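Local coordinates for protein TCR beta chain (PDB 6LIR) that pairs with the TCR alpha chain to form the chicken alpha-beta T-cell receptor, which probably recognises antigen presented by MHC molecules, at residues A137-L142 with S183-S188. Numbering follows the deposited sequence.
Sequences ATLVCL and SRLRIS
Ala137, Leu139 and Cys141 face Ile187, Leu185 and Ser183 as antiparallel hydrogen-bonded pairs, the two segments' N-to-C directions 161° apart and each pair exchanging two N-H to O=C bonds, such as Leu139 N to Leu185 O at 2.8 Å. These six side chains share one face, turned to the interior of the C1-set beta sandwich. Small Ala137 fits between Ile187 and Trp192, its CB 4.1 Å from Ile187 CG1. That CG1 stands between its own backbone N and carbonyl carbon (chi1 60°), which brings it to 3.5 Å from Ala137 O. Leu139 CD1 links the apolar tips, 4.3 Å from Leu185 CD2 and 4.4 Å from Ile187 CD1. Ser183, small and polar, suits a buried place where its OG bonds to Thr168 and Trp155, while Cys141 forms the disulfide with Cys201 that pins this sheet to the facing one.

The other face meets the TCR alpha chain, against which beta-branched Val140 packs. Val140 CG2 lies 3.8 Å from Arg184 CG, before the arginine side chain bends, at chi2 and chi3, toward its salt bridge with Asp169. Thr138 offers a methyl for packing and a hydroxyl that hydrogen-bonds Glu130. Arg186, extended from CG to NE, passes it obliquely, NE 3.1 Å from Thr138 OG1; its guanidinium forms salt bridges with Glu130 of its own chain through NH2 and with Asp135 of the TCR alpha chain through NH1. A leucine in place of Arg186 would probably leave Glu130 and the alpha-chain Asp135 without this positive charge and weaken the contact between the chains.

This is the B-E pair of the ABED sheet, flanked by strands 120-124 and 166-175; Trp155 and Phe199 of the facing sheet cover the inner leucines, and Trp192 of helix 189-192 closes the end beside Ala137 and Ile187.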
loop_
_atom_site.group_PDB
_atom_site.type_symbol
_atom_site.label_atom_id
_atom_site.label_comp_id
_atom_site.label_asym_id
_atom_site.label_seq_id
_atom_site.Cartn_x
_atom_site.Cartn_y
_atom_site.Cartn_z
ATOM N N ALA B 137 7.548 -16.521 -15.840
ATOM C CA ALA B 137 8.550 -16.600 -14.788
ATOM C C ALA B 137 8.134 -15.692 -13.643
ATOM O O ALA B 137 7.900 -14.497 -13.851
ATOM C CB ALA B 137 9.939 -16.207 -15.305
ATOM N N THR B 138 8.046 -16.247 -12.441
ATOM C CA THR B 138 7.799 -15.440 -11.257
ATOM C C THR B 138 9.125 -15.234 -10.541
ATOM O O THR B 138 9.787 -16.203 -10.154
ATOM C CB THR B 138 6.782 -16.100 -10.326
ATOM O OG1 THR B 138 5.559 -16.345 -11.033
ATOM C CG2 THR B 138 6.495 -15.197 -9.129
ATOM N N LEU B 139 9.497 -13.974 -10.352
ATOM C CA LEU B 139 10.706 -13.605 -9.635
ATOM C C LEU B 139 10.293 -13.144 -8.247
ATOM O O LEU B 139 9.526 -12.184 -8.112
ATOM C CB LEU B 139 11.467 -12.496 -10.360
ATOM C CG LEU B 139 11.749 -12.677 -11.851
ATOM C CD1 LEU B 139 12.473 -11.451 -12.396
ATOM C CD2 LEU B 139 12.566 -13.929 -12.083
ATOM N N VAL B 140 10.775 -13.837 -7.224
ATOM C CA VAL B 140 10.432 -13.509 -5.851
ATOM C C VAL B 140 11.627 -12.821 -5.213
ATOM O O VAL B 140 12.711 -13.406 -5.095
ATOM C CB VAL B 140 10.019 -14.760 -5.065
ATOM C CG1 VAL B 140 9.511 -14.369 -3.691
ATOM C CG2 VAL B 140 8.955 -15.528 -5.838
ATOM N N CYS B 141 11.425 -11.579 -4.800
ATOM C CA CYS B 141 12.398 -10.847 -4.012
ATOM C C CYS B 141 11.983 -10.914 -2.553
ATOM O O CYS B 141 10.839 -10.593 -2.220
ATOM C CB CYS B 141 12.484 -9.396 -4.483
ATOM S SG CYS B 141 13.631 -8.382 -3.556
ATOM N N LEU B 142 12.908 -11.308 -1.687
ATOM C CA LEU B 142 12.627 -11.413 -0.263
ATOM C C LEU B 142 13.543 -10.472 0.504
ATOM O O LEU B 142 14.771 -10.557 0.387
ATOM C CB LEU B 142 12.810 -12.851 0.230
ATOM C CG LEU B 142 12.774 -13.059 1.748
ATOM C CD1 LEU B 142 11.377 -12.823 2.307
ATOM C CD2 LEU B 142 13.269 -14.451 2.126
ATOM N N SER B 183 8.110 -9.569 -2.392
ATOM C CA SER B 183 7.570 -8.976 -3.606
ATOM C C SER B 183 7.797 -9.933 -4.758
ATOM O O SER B 183 8.887 -10.495 -4.902
ATOM C CB SER B 183 8.226 -7.627 -3.918
ATOM O OG SER B 183 7.588 -7.022 -5.028
ATOM N N ARG B 184 6.761 -10.126 -5.564
ATOM C CA ARG B 184 6.809 -11.008 -6.718
ATOM C C ARG B 184 6.626 -10.184 -7.980
ATOM O O ARG B 184 5.727 -9.339 -8.046
ATOM C CB ARG B 184 5.743 -12.103 -6.615
ATOM C CG ARG B 184 6.050 -13.128 -5.535
ATOM C CD ARG B 184 4.866 -13.360 -4.602
ATOM N NE ARG B 184 4.424 -12.133 -3.953
ATOM C CZ ARG B 184 4.069 -12.041 -2.676
ATOM N NH1 ARG B 184 4.109 -13.104 -1.884
ATOM N NH2 ARG B 184 3.678 -10.876 -2.189
ATOM N N LEU B 185 7.502 -10.399 -8.955
ATOM C CA LEU B 185 7.337 -9.871 -10.305
ATOM C C LEU B 185 7.161 -11.056 -11.244
ATOM O O LEU B 185 8.093 -11.845 -11.435
ATOM C CB LEU B 185 8.534 -9.013 -10.714
ATOM C CG LEU B 185 8.678 -8.700 -12.209
ATOM C CD1 LEU B 185 7.454 -7.958 -12.741
ATOM C CD2 LEU B 185 9.955 -7.907 -12.484
ATOM N N ARG B 186 5.971 -11.186 -11.821
ATOM C CA ARG B 186 5.679 -12.252 -12.773
ATOM C C ARG B 186 5.742 -11.697 -14.189
ATOM O O ARG B 186 5.080 -10.702 -14.499
ATOM C CB ARG B 186 4.311 -12.884 -12.506
ATOM C CG ARG B 186 4.149 -14.256 -13.172
ATOM C CD ARG B 186 2.909 -15.009 -12.706
ATOM N NE ARG B 186 3.051 -16.451 -12.932
ATOM C CZ ARG B 186 2.040 -17.317 -12.941
ATOM N NH1 ARG B 186 0.800 -16.895 -12.742
ATOM N NH2 ARG B 186 2.270 -18.608 -13.152
ATOM N N ILE B 187 6.560 -12.324 -15.038
ATOM C CA ILE B 187 6.759 -11.863 -16.404
ATOM C C ILE B 187 6.558 -13.025 -17.370
ATOM O O ILE B 187 6.621 -14.197 -16.992
ATOM C CB ILE B 187 8.162 -11.257 -16.597
ATOM C CG1 ILE B 187 9.220 -12.313 -16.277
ATOM C CG2 ILE B 187 8.341 -10.028 -15.712
ATOM C CD1 ILE B 187 10.634 -11.808 -16.361
ATOM N N SER B 188 6.312 -12.679 -18.634
ATOM C CA SER B 188 6.223 -13.678 -19.690
ATOM C C SER B 188 7.559 -14.395 -19.869
ATOM O O SER B 188 8.625 -13.857 -19.559
ATOM C CB SER B 188 5.796 -13.024 -21.003
ATOM O OG SER B 188 6.844 -12.226 -21.521
#